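Local structure of galactose-1-phosphate uridylyltransferase (Pyrobaculum aerophilum str. IM2, 6K9Z) at residues A[155-160]-A[260-265]; A[211-216]-A[252-257]; A[203-208]-A[266-271]. The protein probably transfers uridylyl groups between UDP-glucose and galactose 1-phosphate, and binds UDP, zinc and an iron ion. The protein carries 1 engineered substitution. One frame throughout, in Å; residues are numbered along the deposited sequence.

Contact 1 of 3, residues A[155-160]-A[260-265]; sequences AELQAS and TQYYHL. With ZN (zinc ion), chain D; FE (Fe (III) ion), chain E.
Glu156 OE1 is gripped twice, bound to the iron at 2.2 Å and accepting a hydrogen bond from Tyr263 OH at 2.6 Å. The phenol reaches OE1 on its anti side, 33° out of the carboxylate plane, while Glu156 OE2 also binds the metal, so the carboxylate is bidentate. The glutamate chain is extended beyond CG, which carries its head from helix 151-167 to the iron. One residue on, Leu157 CD2 sits over one face of the Tyr263 ring, offset toward the rim and 3.7 Å from the centroid, a CH-pi contact. Ser160 OG meets the edge of the same ring, 3.5 Å from Tyr263 CD1. This hydroxyl also donates to Glu156 O at 2.7 Å, from above the carbonyl plane, and has a further partner in His172. A water donates to both Ser160 O and Tyr262 O, joining helix and loop. Phe8 of the second subunit packs on Glu156 and Ser160. His264 binds the zinc through ND1, so the loop ligates the zinc and meets the iron site through Tyr263. The Tyr263 bond probably helps the bidentate iron hold the carboxylate in place and would draw some negative charge from the ligating oxygen.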
loop_
_atom_site.group_PDB
_atom_site.type_symbol
_atom_site.label_atom_id
_atom_site.label_comp_id
_atom_site.label_asym_id
_atom_site.label_seq_id
_atom_site.Cartn_x
_atom_site.Cartn_y
_atom_site.Cartn_z
ATOM N N ALA A 155 -0.959 9.968 10.108
ATOM C CA ALA A 155 0.459 10.355 9.882
ATOM C C ALA A 155 0.459 11.792 9.304
ATOM O O ALA A 155 1.234 12.653 9.792
ATOM C CB ALA A 155 1.125 9.376 8.952
ATOM N N GLU A 156 -0.443 12.080 8.355
ATOM C CA GLU A 156 -0.454 13.407 7.690
ATOM C C GLU A 156 -0.866 14.471 8.724
ATOM O O GLU A 156 -0.278 15.583 8.715
ATOM C CB GLU A 156 -1.391 13.453 6.496
ATOM C CG GLU A 156 -1.100 12.492 5.340
ATOM C CD GLU A 156 -1.729 12.844 4.006
ATOM O OE1 GLU A 156 -2.554 13.827 3.953
ATOM O OE2 GLU A 156 -1.405 12.176 2.995
ATOM N N LEU A 157 -1.832 14.155 9.572
ATOM C CA LEU A 157 -2.344 15.107 10.592
ATOM C C LEU A 157 -1.215 15.421 11.565
ATOM O O LEU A 157 -1.006 16.604 11.935
ATOM C CB LEU A 157 -3.528 14.470 11.296
ATOM C CG LEU A 157 -4.854 14.486 10.534
ATOM C CD1 LEU A 157 -5.796 13.492 11.139
ATOM C CD2 LEU A 157 -5.489 15.878 10.480
ATOM N N GLN A 158 -0.485 14.395 12.000
ATOM C CA GLN A 158 0.574 14.600 12.991
ATOM C C GLN A 158 1.664 15.471 12.344
ATOM O O GLN A 158 2.111 16.438 12.983
ATOM C CB GLN A 158 1.068 13.264 13.555
ATOM C CG GLN A 158 2.148 13.454 14.607
ATOM C CD GLN A 158 1.584 14.141 15.835
ATOM O OE1 GLN A 158 0.410 13.962 16.193
ATOM N NE2 GLN A 158 2.411 14.930 16.524
ATOM N N ALA A 159 2.130 15.173 11.134
ATOM C CA ALA A 159 3.190 15.996 10.509
ATOM C C ALA A 159 2.672 17.431 10.314
ATOM O O ALA A 159 3.477 18.357 10.540
ATOM C CB ALA A 159 3.609 15.433 9.169
ATOM N N SER A 160 1.433 17.576 9.854
ATOM C CA SER A 160 0.795 18.883 9.558
ATOM C C SER A 160 0.736 19.733 10.836
ATOM O O SER A 160 1.112 20.939 10.814
ATOM C CB SER A 160 -0.541 18.709 8.975
ATOM O OG SER A 160 -0.461 18.116 7.692
ATOM N N THR A 260 -9.928 22.086 11.365
ATOM C CA THR A 260 -8.535 22.212 11.856
ATOM C C THR A 260 -7.803 23.344 11.134
ATOM O O THR A 260 -7.812 23.346 9.941
ATOM C CB THR A 260 -7.717 20.953 11.601
ATOM O OG1 THR A 260 -7.761 20.612 10.215
ATOM C CG2 THR A 260 -8.276 19.790 12.382
ATOM N N GLN A 261 -7.067 24.165 11.885
ATOM C CA GLN A 261 -6.215 25.243 11.322
ATOM C C GLN A 261 -4.995 24.634 10.612
ATOM O O GLN A 261 -4.471 25.303 9.725
ATOM C CB GLN A 261 -5.770 26.182 12.444
ATOM C CG GLN A 261 -6.841 27.178 12.849
ATOM C CD GLN A 261 -6.349 28.038 14.004
ATOM O OE1 GLN A 261 -5.688 27.560 14.934
ATOM N NE2 GLN A 261 -6.619 29.331 13.926
ATOM N N TYR A 262 -4.561 23.428 10.986
ATOM C CA TYR A 262 -3.213 22.887 10.644
ATOM C C TYR A 262 -3.313 21.841 9.537
ATOM O O TYR A 262 -2.254 21.464 8.950
ATOM C CB TYR A 262 -2.529 22.243 11.850
ATOM C CG TYR A 262 -3.348 21.201 12.570
ATOM C CD1 TYR A 262 -4.189 21.573 13.614
ATOM C CD2 TYR A 262 -3.289 19.858 12.208
ATOM C CE1 TYR A 262 -4.956 20.644 14.287
ATOM C CE2 TYR A 262 -4.077 18.924 12.861
ATOM C CZ TYR A 262 -4.895 19.320 13.898
ATOM O OH TYR A 262 -5.665 18.419 14.563
ATOM N N TYR A 263 -4.529 21.384 9.269
ATOM C CA TYR A 263 -4.752 20.413 8.177
ATOM C C TYR A 263 -5.730 20.982 7.166
ATOM O O TYR A 263 -6.540 21.853 7.467
ATOM C CB TYR A 263 -5.203 19.070 8.727
ATOM C CG TYR A 263 -5.074 17.914 7.749
ATOM C CD1 TYR A 263 -3.833 17.441 7.373
ATOM C CD2 TYR A 263 -6.185 17.208 7.301
ATOM C CE1 TYR A 263 -3.683 16.315 6.572
ATOM C CE2 TYR A 263 -6.053 16.106 6.452
ATOM C CZ TYR A 263 -4.800 15.659 6.098
ATOM O OH TYR A 263 -4.692 14.530 5.313
ATOM N N HIS A 264 -5.462 20.616 5.911
ATOM C CA HIS A 264 -6.148 21.127 4.695
ATOM C C HIS A 264 -6.638 19.936 3.863
ATOM O O HIS A 264 -5.801 19.090 3.511
ATOM C CB HIS A 264 -5.106 21.968 3.946
ATOM C CG HIS A 264 -5.604 22.910 2.906
ATOM N ND1 HIS A 264 -5.076 24.173 2.763
ATOM C CD2 HIS A 264 -6.508 22.766 1.917
ATOM C CE1 HIS A 264 -5.654 24.780 1.753
ATOM N NE2 HIS A 264 -6.534 23.939 1.217
ATOM N N LEU A 265 -7.961 20.002 3.473
ATOM C CA LEU A 265 -8.468 18.780 2.832
ATOM C C LEU A 265 -7.910 18.711 1.424
ATOM O O LEU A 265 -7.574 19.789 0.795
ATOM C CB LEU A 265 -9.992 18.742 2.810
ATOM C CG LEU A 265 -10.727 19.830 2.045
ATOM C CD1 LEU A 265 -10.787 19.617 0.545
ATOM C CD2 LEU A 265 -12.177 19.924 2.564
HETATM ZN ZN ZN D . -4.141 25.298 4.578
HETATM FE FE FE E . -2.725 13.506 1.740
HETATM O O HOH W 1 0.314 22.302 8.552
HETATM O O HOH W 2 -0.768 14.533 1.400
#

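Contact 2 of 3, residues A[211-216]-A[252-257]; sequences HRSLLT and HQAPLP. With ZN (zinc ion), chain D; FE (Fe (III) ion), chain E.
Ser213 and Ala254 bring two loop segments together with their CA atoms 5.4 Å apart, and one backbone hydrogen bond links them. Ala254 N donates to Ser213 O at 2.9 Å in a nearly straight bond (N-H...O 166°). The second bond uses a side chain: Gln253 OE1 receives Leu215 N at 2.9 Å, the donor tilted 29° from the amide plane. To get there, Gln253 places CG between its backbone N and carbonyl carbon (chi1 67°) and then runs extended, crossing Leu214 at about a right angle. The amide also pairs with Gln110 of helix 96-114. An alanine at Gln253 would probably leave Leu215 N without its acceptor and Gln110 without its partner, and open a gap beside Leu214. Leu214 spreads its two methyls over the other segment. Its CD2 lies 3.4 Å from Ala254 O and 3.8 Å from Ala254 CB, whereas CD1 reaches Pro257 O at 3.6 Å, at the residue that follows a cis peptide bond. Ser213 CB lies near Ala254 CB, and Ser213 OG accepts a hydrogen bond from Thr260 N. Each segment starts at a metal ligand: His211 ND1 binds zinc and His252 ND1 binds iron. His252 closes strand 247-252 and pairs through its backbone with His266 of strand 266-271, while its NE2 is bonded to Gly288 O of the second subunit. Leu214 and Leu215 rest against helix 96-114, and the 211-216 loop leads on to helix 220-240, where Glu222 forms a salt bridge with Arg212.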
loop_
_atom_site.group_PDB
_atom_site.type_symbol
_atom_site.label_atom_id
_atom_site.label_comp_id
_atom_site.label_asym_id
_atom_site.label_seq_id
_atom_site.Cartn_x
_atom_site.Cartn_y
_atom_site.Cartn_z
ATOM N N HIS A 211 -8.191 27.788 2.661
ATOM C CA HIS A 211 -7.959 26.744 3.701
ATOM C C HIS A 211 -9.320 26.201 4.118
ATOM O O HIS A 211 -10.123 26.942 4.737
ATOM C CB HIS A 211 -7.184 27.282 4.905
ATOM C CG HIS A 211 -6.903 26.220 5.925
ATOM N ND1 HIS A 211 -5.720 25.455 5.918
ATOM C CD2 HIS A 211 -7.666 25.773 6.959
ATOM C CE1 HIS A 211 -5.777 24.630 6.982
ATOM N NE2 HIS A 211 -6.959 24.798 7.616
ATOM N N ARG A 212 -9.588 24.945 3.768
ATOM C CA ARG A 212 -10.757 24.188 4.250
ATOM C C ARG A 212 -10.227 22.853 4.753
ATOM O O ARG A 212 -9.329 22.312 4.071
ATOM C CB ARG A 212 -11.695 23.919 3.090
ATOM C CG ARG A 212 -12.141 25.171 2.334
ATOM C CD ARG A 212 -13.019 26.028 3.136
ATOM N NE ARG A 212 -13.686 27.045 2.302
ATOM C CZ ARG A 212 -14.288 28.109 2.798
ATOM N NH1 ARG A 212 -14.240 28.335 4.097
ATOM N NH2 ARG A 212 -14.891 28.981 2.014
ATOM N N SER A 213 -10.767 22.342 5.849
ATOM C CA SER A 213 -10.330 21.020 6.369
ATOM C C SER A 213 -11.434 19.963 6.354
ATOM O O SER A 213 -11.068 18.753 6.488
ATOM C CB SER A 213 -9.741 21.174 7.760
ATOM O OG SER A 213 -10.612 21.877 8.607
ATOM N N LEU A 214 -12.711 20.340 6.249
ATOM C CA LEU A 214 -13.832 19.383 6.140
ATOM C C LEU A 214 -14.574 19.665 4.846
ATOM O O LEU A 214 -14.773 20.818 4.494
ATOM C CB LEU A 214 -14.807 19.460 7.322
ATOM C CG LEU A 214 -14.274 19.083 8.694
ATOM C CD1 LEU A 214 -15.331 19.455 9.741
ATOM C CD2 LEU A 214 -13.878 17.623 8.796
ATOM N N LEU A 215 -15.025 18.591 4.187
ATOM C CA LEU A 215 -15.853 18.691 2.970
ATOM C C LEU A 215 -17.073 19.573 3.258
ATOM O O LEU A 215 -17.603 20.234 2.343
ATOM C CB LEU A 215 -16.263 17.266 2.564
ATOM C CG LEU A 215 -17.041 17.143 1.253
ATOM C CD1 LEU A 215 -16.153 17.439 0.063
ATOM C CD2 LEU A 215 -17.643 15.757 1.143
ATOM N N THR A 216 -17.575 19.514 4.482
ATOM C CA THR A 216 -18.816 20.221 4.884
ATOM C C THR A 216 -18.583 21.725 5.030
ATOM O O THR A 216 -19.597 22.441 5.117
ATOM C CB THR A 216 -19.378 19.591 6.160
ATOM O OG1 THR A 216 -18.310 19.513 7.095
ATOM C CG2 THR A 216 -19.891 18.190 5.888
ATOM N N HIS A 252 -8.640 13.126 1.638
ATOM C CA HIS A 252 -7.885 13.332 2.898
ATOM C C HIS A 252 -8.475 14.599 3.517
ATOM O O HIS A 252 -8.260 15.675 2.943
ATOM C CB HIS A 252 -6.404 13.462 2.574
ATOM C CG HIS A 252 -5.764 12.155 2.282
ATOM N ND1 HIS A 252 -4.414 12.052 1.985
ATOM C CD2 HIS A 252 -6.267 10.905 2.340
ATOM C CE1 HIS A 252 -4.126 10.766 1.830
ATOM N NE2 HIS A 252 -5.223 10.017 2.022
ATOM N N GLN A 253 -9.194 14.440 4.629
ATOM C CA GLN A 253 -9.752 15.604 5.350
ATOM C C GLN A 253 -9.486 15.430 6.840
ATOM O O GLN A 253 -9.030 14.383 7.303
ATOM C CB GLN A 253 -11.216 15.787 4.988
ATOM C CG GLN A 253 -12.127 14.680 5.468
ATOM C CD GLN A 253 -13.584 15.004 5.232
ATOM O OE1 GLN A 253 -13.999 16.141 5.378
ATOM N NE2 GLN A 253 -14.384 14.008 4.894
ATOM N N ALA A 254 -9.819 16.435 7.606
ATOM C CA ALA A 254 -9.782 16.341 9.065
ATOM C C ALA A 254 -10.698 15.236 9.576
ATOM O O ALA A 254 -11.769 14.905 9.035
ATOM C CB ALA A 254 -10.186 17.645 9.681
ATOM N N PRO A 255 -10.359 14.735 10.776
ATOM C CA PRO A 255 -11.310 13.912 11.498
ATOM C C PRO A 255 -12.586 14.702 11.795
ATOM O O PRO A 255 -12.533 15.945 11.860
ATOM C CB PRO A 255 -10.612 13.509 12.777
ATOM C CG PRO A 255 -9.147 13.858 12.507
ATOM C CD PRO A 255 -9.158 15.064 11.570
ATOM N N LEU A 256 -13.664 13.972 12.080
ATOM C CA LEU A 256 -14.923 14.582 12.550
ATOM C C LEU A 256 -14.731 14.973 14.002
ATOM O O LEU A 256 -14.012 14.303 14.746
ATOM C CB LEU A 256 -16.057 13.584 12.366
ATOM C CG LEU A 256 -16.184 13.049 10.947
ATOM C CD1 LEU A 256 -17.460 12.254 10.810
ATOM C CD2 LEU A 256 -16.128 14.164 9.903
ATOM N N PRO A 257 -15.454 15.995 14.495
ATOM C CA PRO A 257 -16.408 16.774 13.698
ATOM C C PRO A 257 -15.963 18.218 13.433
ATOM O O PRO A 257 -16.824 18.979 12.949
ATOM C CB PRO A 257 -17.611 16.856 14.647
ATOM C CG PRO A 257 -16.941 16.988 15.989
ATOM C CD PRO A 257 -15.614 16.250 15.921
HETATM ZN ZN ZN D . -4.141 25.298 4.578
HETATM FE FE FE E . -2.725 13.506 1.740
HETATM O O HOH W 2 -0.768 14.533 1.400
#

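Contact 3 of 3, residues A[203-208]-A[266-271]; sequences EVHIYP and HFEIYG. With FE (Fe (III) ion), chain E.
Strands 203-208 and 266-271 run antiparallel at 168°, their axes 4.6 Å apart, with Val204-Ile269 and Ile206-Phe267 as hydrogen-bonded pairs, each joined by two backbone bonds, and His205-Glu268 and Glu203-Tyr270 as non-hydrogen-bonded pairs. On the face bearing those last four residues, His205 and Glu268 lie side by side. Glu268 CG stands over the centre of the imidazole in a CH-pi contact, 3.6 Å from its centroid, and the carboxylate is stacked on the ring at 23°. Glu268 OE1 binds the iron at 2.3 Å; its OE2 accepts from Tyr270 OH at 2.6 Å, nearly along the C-O axis. His205 NE2 donates to Glu203 OE2 at 2.8 Å, and Glu203 OE1 is held by backbone amides of Lys199 and Trp200. Further along, His266 CB makes a CH-pi contact over the centre of the Tyr207 ring, 3.3 Å from the centroid, and the two near-parallel rings are slid apart. His266 CG lies between backbone N and carbonyl carbon (chi1 47°), where it meets Tyr207 CZ. His266 NE2 reaches the iron at 2.2 Å while its ND1 bonds His264 O; Tyr207 OH is bonded to His172. The opposite face is apolar: Ile206 CD1 touches Ile269 CD1 at 3.7 Å, and both strands pack there on helix 220-240. The metal ligands are probably steadied by this second shell. Glu203 OE2 lies near Glu268 OE2, and the repulsion between the carboxylates is probably eased by the bonds from His205, Tyr270 and the amides.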
loop_
_atom_site.group_PDB
_atom_site.type_symbol
_atom_site.label_atom_id
_atom_site.label_comp_id
_atom_site.label_asym_id
_atom_site.label_seq_id
_atom_site.Cartn_x
_atom_site.Cartn_y
_atom_site.Cartn_z
ATOM N N GLU A 203 0.021 10.790 -10.527
ATOM C CA GLU A 203 -0.578 11.170 -9.231
ATOM C C GLU A 203 -0.895 12.660 -9.274
ATOM O O GLU A 203 -0.021 13.442 -9.628
ATOM C CB GLU A 203 0.346 10.774 -8.080
ATOM C CG GLU A 203 -0.222 11.202 -6.720
ATOM C CD GLU A 203 0.502 10.539 -5.554
ATOM O OE1 GLU A 203 1.415 9.730 -5.826
ATOM O OE2 GLU A 203 0.181 10.896 -4.392
ATOM N N VAL A 204 -2.144 12.984 -8.999
ATOM C CA VAL A 204 -2.615 14.389 -8.981
ATOM C C VAL A 204 -3.328 14.635 -7.664
ATOM O O VAL A 204 -4.197 13.811 -7.261
ATOM C CB VAL A 204 -3.499 14.683 -10.209
ATOM C CG1 VAL A 204 -3.975 16.141 -10.148
ATOM C CG2 VAL A 204 -2.826 14.416 -11.522
ATOM N N HIS A 205 -2.952 15.712 -6.969
ATOM C CA HIS A 205 -3.653 16.163 -5.738
ATOM C C HIS A 205 -4.489 17.391 -6.076
ATOM O O HIS A 205 -3.980 18.281 -6.839
ATOM C CB HIS A 205 -2.646 16.434 -4.643
ATOM C CG HIS A 205 -1.996 15.217 -4.100
ATOM N ND1 HIS A 205 -1.315 15.237 -2.927
ATOM C CD2 HIS A 205 -1.893 13.968 -4.618
ATOM C CE1 HIS A 205 -0.801 14.039 -2.720
ATOM N NE2 HIS A 205 -1.130 13.240 -3.764
ATOM N N ILE A 206 -5.709 17.439 -5.568
ATOM C CA ILE A 206 -6.648 18.542 -5.864
ATOM C C ILE A 206 -6.921 19.209 -4.509
ATOM O O ILE A 206 -7.597 18.606 -3.616
ATOM C CB ILE A 206 -7.885 18.060 -6.622
ATOM C CG1 ILE A 206 -7.466 17.310 -7.905
ATOM C CG2 ILE A 206 -8.840 19.206 -6.937
ATOM C CD1 ILE A 206 -8.607 16.795 -8.772
ATOM N N TYR A 207 -6.520 20.466 -4.404
ATOM C CA TYR A 207 -6.649 21.237 -3.145
ATOM C C TYR A 207 -7.499 22.467 -3.346
ATOM O O TYR A 207 -7.438 23.114 -4.397
ATOM C CB TYR A 207 -5.317 21.774 -2.645
ATOM C CG TYR A 207 -4.481 20.834 -1.815
ATOM C CD1 TYR A 207 -3.617 19.912 -2.399
ATOM C CD2 TYR A 207 -4.456 20.962 -0.443
ATOM C CE1 TYR A 207 -2.800 19.107 -1.616
ATOM C CE2 TYR A 207 -3.659 20.170 0.346
ATOM C CZ TYR A 207 -2.808 19.252 -0.234
ATOM O OH TYR A 207 -2.025 18.492 0.595
ATOM N N PRO A 208 -8.280 22.843 -2.324
ATOM C CA PRO A 208 -8.968 24.131 -2.373
ATOM C C PRO A 208 -7.942 25.242 -2.113
ATOM O O PRO A 208 -6.992 25.082 -1.315
ATOM C CB PRO A 208 -10.009 23.997 -1.252
ATOM C CG PRO A 208 -9.319 23.118 -0.216
ATOM C CD PRO A 208 -8.439 22.173 -1.030
ATOM N N HIS A 266 -7.838 17.593 0.798
ATOM C CA HIS A 266 -7.368 17.446 -0.607
ATOM C C HIS A 266 -7.848 16.087 -1.108
ATOM O O HIS A 266 -7.938 15.139 -0.257
ATOM C CB HIS A 266 -5.843 17.600 -0.709
ATOM C CG HIS A 266 -5.081 16.816 0.326
ATOM N ND1 HIS A 266 -4.970 17.229 1.663
ATOM C CD2 HIS A 266 -4.366 15.680 0.230
ATOM C CE1 HIS A 266 -4.230 16.348 2.328
ATOM N NE2 HIS A 266 -3.797 15.429 1.481
ATOM N N PHE A 267 -8.101 15.977 -2.406
ATOM C CA PHE A 267 -8.309 14.694 -3.089
ATOM C C PHE A 267 -6.956 14.209 -3.609
ATOM O O PHE A 267 -6.217 15.021 -4.190
ATOM C CB PHE A 267 -9.337 14.807 -4.198
ATOM C CG PHE A 267 -10.737 15.055 -3.701
ATOM C CD1 PHE A 267 -11.133 16.349 -3.365
ATOM C CD2 PHE A 267 -11.628 14.020 -3.544
ATOM C CE1 PHE A 267 -12.439 16.598 -2.944
ATOM C CE2 PHE A 267 -12.933 14.281 -3.164
ATOM C CZ PHE A 267 -13.312 15.539 -2.773
ATOM N N GLU A 268 -6.626 12.936 -3.340
ATOM C CA GLU A 268 -5.453 12.303 -3.987
ATOM C C GLU A 268 -6.003 11.359 -5.055
ATOM O O GLU A 268 -6.873 10.530 -4.749
ATOM C CB GLU A 268 -4.501 11.648 -2.996
ATOM C CG GLU A 268 -4.021 12.555 -1.896
ATOM C CD GLU A 268 -2.915 12.014 -1.035
ATOM O OE1 GLU A 268 -2.254 12.827 -0.376
ATOM O OE2 GLU A 268 -2.765 10.780 -0.998
ATOM N N ILE A 269 -5.440 11.446 -6.256
ATOM C CA ILE A 269 -5.779 10.522 -7.345
ATOM C C ILE A 269 -4.493 9.794 -7.761
ATOM O O ILE A 269 -3.508 10.483 -8.122
ATOM C CB ILE A 269 -6.420 11.292 -8.509
ATOM C CG1 ILE A 269 -7.724 11.997 -8.161
ATOM C CG2 ILE A 269 -6.638 10.362 -9.675
ATOM C CD1 ILE A 269 -8.053 13.112 -9.145
ATOM N N TYR A 270 -4.546 8.464 -7.768
ATOM C CA TYR A 270 -3.434 7.566 -8.149
ATOM C C TYR A 270 -3.845 6.899 -9.446
ATOM O O TYR A 270 -4.608 5.988 -9.375
ATOM C CB TYR A 270 -3.138 6.553 -7.060
ATOM C CG TYR A 270 -3.099 7.065 -5.650
ATOM C CD1 TYR A 270 -2.635 8.315 -5.312
ATOM C CD2 TYR A 270 -3.473 6.215 -4.626
ATOM C CE1 TYR A 270 -2.545 8.733 -3.993
ATOM C CE2 TYR A 270 -3.433 6.604 -3.295
ATOM C CZ TYR A 270 -2.994 7.894 -2.981
ATOM O OH TYR A 270 -2.971 8.258 -1.665
ATOM N N GLY A 271 -3.388 7.421 -10.587
ATOM C CA GLY A 271 -3.524 6.738 -11.881
ATOM C C GLY A 271 -2.506 5.648 -11.989
ATOM O O GLY A 271 -1.288 5.930 -11.748
HETATM FE FE FE E . -2.725 13.506 1.740
HETATM O O HOH W 2 -0.768 14.533 1.400
#

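Overall arrangement
From the N terminus, helix 151-167 supplies the first segment, 155-160, and contact 1 closes the widest loop by returning at 260-265. Strand 203-208 opens contact 3 inside that loop, but its partner 266-271 lies beyond it, so contacts 1 and 3 cross. Contact 2, between 211-216 and 252-257, is nested within both. The second segments of all three follow one another along the chain from the end of strand 247-252, through its following loop, into strand 266-271. They tie helix 151-167, the neighbouring strands 247-252, 266-271 and 202-208 and the connecting loops around one iron, which draws ligands from all three contacts, while one zinc ion joins contacts 1 and 2.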